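Local coordinates for protein KP6 killer toxin subunit beta (Ustilago maydis virus P6, PDB 4GVB) that forms one of the two non-covalently associated subunits of a secreted viral toxin that kills sensitive fungal cells, acting after the alpha subunit has recognised cellular receptors, at residues L21-V24 with T25-A28; Q59-Q62 with A63-Y67; T14-G17 with G18-L21. All blocks are in the same frame, centred on the assembly; numbering follows the deposited sequence.

In the fold
Contacts 1 and 2 each join successive turns of one alpha helix, 22-29 and 57-67, and the two helices pack together with contact centres about 10 Å apart: Ala28 meets Ala63, Thr25 meets Phe60 and Ala27 meets Tyr67. Both are partly buried, one side of each helix facing inward and residues such as Arg26 and Gln62 exposed. Contact 3 lies at the surface, about 14 Å from the centre of the chain, in the turn between strand 7-13 and helix 22-29, and shares Leu21 with contact 1. Regular backbone bonds dominate the helical pair, with a sulfur-aromatic contact and disulfide in contact 2, whereas the turn has two positive-phi glycines, a threonine-asparagine hydrogen bond and one asparagine-valine touch.

Contact 1 of 3, residues L21-V24 with T25-A28; sequences LDAV and TRAA
Thr25 N reaches back to Leu21 O at 3.0 Å, opening the first turn of helix 22-29, with Leu21 in the N-cap position. The next three residues repeat the alpha-helical step: Arg26 N to Asp22 O (2.8 Å), Ala27 N to Ala23 O (3.0 Å) and Ala28 N to Val24 O (2.9 Å). Of these the Ala27 bond is the most bent, 149° at the hydrogen, and its donor stands above the carbonyl plane of Ala23.

A second set of bonds runs through water. Thr25 OG1 donates to a water at 2.7 Å, which in turn donates to Asp22 OD1. With OG1 beside its backbone N (chi1 -52°), the hydroxyl lies back along the helix, where it also bonds to Cys11 N; Asp22 OD2 makes a salt bridge with Arg20.

Among the side-chain packing contacts, the Arg26 chain bends at chi3, folding its guanidinium back beside Ala23, NH1 3.6 Å from Ala23 CA, while Asp22 O lies over one guanidinium face.

Inward, Thr25 and Ala28 pack on Phe60 of helix 57-67, and Val24 and Ala28 on Cys11 of strand 7-13. On other sides Ala23 and Val24 meet the alpha subunit, and Arg26 lies against Tyr39 of strand 38-39.

Contact 2 of 3, residues Q59-Q62 with A63-Y67; sequences QFYQ and ACLRY
Cys64 N donates to Phe60 O at 2.8 Å, a nearly straight alpha-helical i to i+4 bond in the middle of helix 57-67. The same pair of residues makes a sulfur-aromatic contact: Cys64 SG stands 4.1 Å from the centre of the Phe60 ring, 49° off the ring normal, so it approaches obliquely and comes nearest to CE2. Both torsions contribute, since the ring is carried anti to the backbone N of Phe60 and leads toward the next turn, while SG lies beside the backbone N of Cys64 (chi1 -66°) and leads back. This sulfur is half of the disulfide to Cys11, which ties the helix covalently to strand 7-13; the Phe60 ring also meets that of Phe55 and touches Ile35.

Away from this buried side, Tyr61 and Leu65 pair across the next turn. Leu65 CG sits over one face of the tyrosine ring toward its rim, and CD1 reaches the ring at CE1, 3.3 Å away.

Of the four i to i+4 backbone bonds, the one from Arg66 N to Gln62 O is weak. Arg66 also makes a cation-pi contact with Tyr29 of the alpha subunit. The extended Gln62 side chain passes obliquely across that of Arg66, with amide and guanidinium planes 80° apart. Bent at chi2 and chi3, the Arg66 side chain returns over the preceding turn, and its CD methylene rests 3.2 Å from Gln62 O.

Contact 3 of 3, residues T14-G17 with G18-L21; sequences TTNG and GVRL
Asn16 CG and Val19 CG1 are each turned between their own backbone N and carbonyl carbon (chi1 45° and 70°), and this brings the two side chains across each other at the outside of the turn. The amide nitrogen does the touching: Asn16 ND2 lies 3.6 Å from Val19 CG1 and 3.9 Å from Val19 CB, a polar group resting against a methyl branch. The other end of the amide is held within its own segment, where Thr15 OG1 donates to Asn16 OD1 at 2.7 Å. That hydroxyl comes in well above the carbonyl plane, not along a lone pair.

Between the touching pair the chain reverses through Gly17 and Gly18, both with positive phi, which glycine adopts readily. A weak hydrogen bond from Gly18 N to Thr15 O spans the bend, but Gly18 N is crowded in the model and the bond is doubtful.

After the bend, backbone bonds from Val19 to Asp13 and from Leu21 to Cys11 bring the chain back alongside strand 7-13. Thr14 packs on His21 of the alpha subunit, and Leu21, which also reaches that subunit at Asn69, delivers the chain into helix 22-29.

Contact 1 of 3, residues L21-V24 with T25-A28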
# COMPACT_ATOMS: atom_id res chain seq x y z
N LEU B 21 10.97 -2.31 -4.13
CA LEU B 21 9.59 -2.14 -4.60
C LEU B 21 9.22 -0.71 -4.32
O LEU B 21 8.75 -0.38 -3.23
CB LEU B 21 8.64 -3.08 -3.85
CG LEU B 21 8.85 -4.59 -3.98
CD1 LEU B 21 7.86 -5.37 -3.08
CD2 LEU B 21 8.74 -5.00 -5.41
N ASP B 22 9.47 0.16 -5.29
CA ASP B 22 9.44 1.60 -5.05
C ASP B 22 8.09 2.15 -4.57
O ASP B 22 8.02 2.92 -3.63
CB ASP B 22 9.98 2.36 -6.27
CG ASP B 22 11.48 2.13 -6.49
OD1 ASP B 22 12.20 1.73 -5.55
OD2 ASP B 22 11.95 2.36 -7.63
N ALA B 23 7.00 1.74 -5.22
CA ALA B 23 5.69 2.26 -4.86
C ALA B 23 5.29 1.81 -3.45
O ALA B 23 4.57 2.53 -2.73
CB ALA B 23 4.66 1.82 -5.88
N VAL B 24 5.76 0.64 -3.06
CA VAL B 24 5.52 0.12 -1.72
C VAL B 24 6.30 0.97 -0.71
O VAL B 24 5.78 1.40 0.32
CB VAL B 24 5.93 -1.37 -1.62
CG1 VAL B 24 5.60 -1.92 -0.25
CG2 VAL B 24 5.21 -2.20 -2.70
N THR B 25 7.58 1.20 -1.01
CA THR B 25 8.38 2.09 -0.18
C THR B 25 7.73 3.48 -0.06
O THR B 25 7.63 4.03 1.03
CB THR B 25 9.82 2.24 -0.72
OG1 THR B 25 10.40 0.94 -0.93
CG2 THR B 25 10.66 2.99 0.26
N ARG B 26 7.32 4.05 -1.20
CA ARG B 26 6.66 5.35 -1.21
C ARG B 26 5.42 5.36 -0.29
O ARG B 26 5.20 6.30 0.48
CB ARG B 26 6.27 5.72 -2.65
CG ARG B 26 5.44 6.96 -2.79
CD ARG B 26 5.30 7.36 -4.26
NE ARG B 26 6.58 7.31 -4.96
CZ ARG B 26 6.87 6.45 -5.92
NH1 ARG B 26 5.96 5.57 -6.31
NH2 ARG B 26 8.07 6.48 -6.50
N ALA B 27 4.63 4.30 -0.36
CA ALA B 27 3.41 4.23 0.45
C ALA B 27 3.75 4.13 1.93
O ALA B 27 3.15 4.79 2.77
CB ALA B 27 2.54 3.05 0.01
N ALA B 28 4.74 3.30 2.24
CA ALA B 28 5.14 3.10 3.63
C ALA B 28 5.75 4.36 4.22
O ALA B 28 5.55 4.66 5.40
CB ALA B 28 6.13 1.93 3.73
O HOH W 1 12.27 1.45 -2.88

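Contact 2 of 3, residues Q59-Q62 with A63-Y67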
# COMPACT_ATOMS: atom_id res chain seq x y z
N GLN B 59 9.39 -0.18 12.88
CA GLN B 59 8.21 0.54 12.42
C GLN B 59 8.07 0.46 10.90
O GLN B 59 6.97 0.22 10.38
CB GLN B 59 8.27 2.00 12.86
CG GLN B 59 8.21 2.22 14.37
CD GLN B 59 8.44 3.67 14.76
OE1 GLN B 59 9.26 4.37 14.15
NE2 GLN B 59 7.71 4.14 15.77
N PHE B 60 9.17 0.68 10.20
CA PHE B 60 9.15 0.65 8.74
C PHE B 60 8.78 -0.72 8.20
O PHE B 60 8.07 -0.83 7.20
CB PHE B 60 10.48 1.10 8.14
CG PHE B 60 10.36 1.55 6.72
CD1 PHE B 60 9.85 2.80 6.44
CD2 PHE B 60 10.70 0.72 5.67
CE1 PHE B 60 9.72 3.23 5.14
CE2 PHE B 60 10.57 1.15 4.37
CZ PHE B 60 10.07 2.41 4.11
N TYR B 61 9.28 -1.77 8.86
CA TYR B 61 8.94 -3.14 8.49
C TYR B 61 7.44 -3.36 8.53
O TYR B 61 6.86 -3.97 7.63
CB TYR B 61 9.65 -4.14 9.42
CG TYR B 61 9.36 -5.60 9.09
CD1 TYR B 61 8.37 -6.30 9.77
CD2 TYR B 61 10.08 -6.25 8.10
CE1 TYR B 61 8.12 -7.63 9.46
CE2 TYR B 61 9.83 -7.57 7.78
CZ TYR B 61 8.84 -8.26 8.47
OH TYR B 61 8.59 -9.57 8.15
N GLN B 62 6.80 -2.90 9.60
CA GLN B 62 5.35 -3.01 9.72
C GLN B 62 4.69 -2.24 8.57
O GLN B 62 3.73 -2.71 7.96
CB GLN B 62 4.88 -2.46 11.06
CG GLN B 62 3.38 -2.53 11.26
CD GLN B 62 2.95 -2.20 12.68
OE1 GLN B 62 3.79 -1.96 13.56
NE2 GLN B 62 1.64 -2.19 12.92
N ALA B 63 5.23 -1.05 8.29
CA ALA B 63 4.71 -0.19 7.21
C ALA B 63 4.74 -0.90 5.85
O ALA B 63 3.74 -0.93 5.13
CB ALA B 63 5.49 1.12 7.15
N CYS B 64 5.89 -1.47 5.50
CA CYS B 64 6.02 -2.20 4.25
C CYS B 64 4.98 -3.32 4.16
O CYS B 64 4.33 -3.49 3.13
CB CYS B 64 7.42 -2.80 4.09
SG CYS B 64 8.74 -1.56 3.91
N LEU B 65 4.82 -4.06 5.24
CA LEU B 65 3.94 -5.23 5.25
C LEU B 65 2.46 -4.86 5.16
O LEU B 65 1.64 -5.69 4.80
CB LEU B 65 4.20 -6.09 6.49
CG LEU B 65 5.31 -7.12 6.38
CD1 LEU B 65 5.37 -7.92 7.67
CD2 LEU B 65 5.08 -8.06 5.19
N ARG B 66 2.12 -3.63 5.50
CA ARG B 66 0.76 -3.16 5.33
C ARG B 66 0.40 -2.97 3.86
O ARG B 66 -0.78 -2.97 3.49
CB ARG B 66 0.53 -1.86 6.11
CG ARG B 66 0.19 -2.12 7.57
CD ARG B 66 0.99 -1.24 8.48
NE ARG B 66 0.53 0.14 8.43
CZ ARG B 66 -0.13 0.74 9.42
NH1 ARG B 66 -0.40 0.07 10.53
NH2 ARG B 66 -0.52 2.00 9.30
N TYR B 67 1.41 -2.83 3.01
CA TYR B 67 1.15 -2.50 1.61
C TYR B 67 1.45 -3.58 0.59
O TYR B 67 0.93 -3.55 -0.52
CB TYR B 67 1.80 -1.16 1.22
CG TYR B 67 1.12 0.01 1.89
CD1 TYR B 67 -0.06 0.54 1.37
CD2 TYR B 67 1.62 0.55 3.07
CE1 TYR B 67 -0.71 1.57 2.00
CE2 TYR B 67 0.97 1.59 3.70
CZ TYR B 67 -0.19 2.10 3.15
OH TYR B 67 -0.83 3.14 3.78

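Contact 3 of 3, residues T14-G17 with G18-L21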
# COMPACT_ATOMS: atom_id res chain seq x y z
N THR B 14 10.11 -10.25 -1.36
CA THR B 14 10.53 -11.38 -0.55
C THR B 14 11.01 -12.51 -1.45
O THR B 14 11.07 -13.66 -1.02
CB THR B 14 9.37 -11.86 0.35
OG1 THR B 14 8.24 -12.21 -0.46
CG2 THR B 14 8.95 -10.77 1.31
N THR B 15 11.35 -12.19 -2.70
CA THR B 15 11.84 -13.18 -3.65
C THR B 15 13.18 -12.75 -4.25
O THR B 15 14.10 -12.35 -3.53
CB THR B 15 10.84 -13.42 -4.83
OG1 THR B 15 10.72 -12.23 -5.63
CG2 THR B 15 9.47 -13.86 -4.31
N ASN B 16 13.27 -12.84 -5.58
CA ASN B 16 14.51 -12.56 -6.32
C ASN B 16 15.45 -11.50 -5.73
O ASN B 16 15.31 -10.31 -6.00
CB ASN B 16 14.19 -12.22 -7.79
CG ASN B 16 13.02 -11.25 -7.93
OD1 ASN B 16 11.87 -11.67 -8.06
ND2 ASN B 16 13.33 -9.96 -7.93
N GLY B 17 16.40 -11.96 -4.92
CA GLY B 17 17.38 -11.08 -4.28
C GLY B 17 16.75 -10.05 -3.37
O GLY B 17 17.43 -9.42 -2.54
N GLY B 18 15.44 -9.87 -3.50
CA GLY B 18 14.73 -8.84 -2.78
C GLY B 18 14.95 -7.51 -3.45
O GLY B 18 15.60 -6.62 -2.90
N VAL B 19 14.39 -7.35 -4.65
CA VAL B 19 14.54 -6.10 -5.39
C VAL B 19 13.71 -4.98 -4.74
O VAL B 19 12.73 -5.27 -4.04
CB VAL B 19 14.20 -6.29 -6.89
CG1 VAL B 19 12.70 -6.52 -7.09
CG2 VAL B 19 14.68 -5.11 -7.69
N ARG B 20 14.12 -3.73 -4.93
CA ARG B 20 13.38 -2.56 -4.45
C ARG B 20 11.96 -2.59 -4.98
O ARG B 20 11.76 -2.84 -6.16
CB ARG B 20 14.00 -1.28 -5.01
CG ARG B 20 15.41 -0.99 -4.61
CD ARG B 20 16.01 0.02 -5.58
NE ARG B 20 15.13 1.17 -5.81
CZ ARG B 20 15.48 2.23 -6.54
NH1 ARG B 20 16.68 2.27 -7.09
NH2 ARG B 20 14.64 3.25 -6.71
N LEU B 21 10.97 -2.31 -4.13
CA LEU B 21 9.59 -2.14 -4.60
C LEU B 21 9.22 -0.71 -4.32
O LEU B 21 8.75 -0.38 -3.23
CB LEU B 21 8.64 -3.08 -3.85
CG LEU B 21 8.85 -4.59 -3.98
CD1 LEU B 21 7.86 -5.37 -3.08
CD2 LEU B 21 8.74 -5.00 -5.41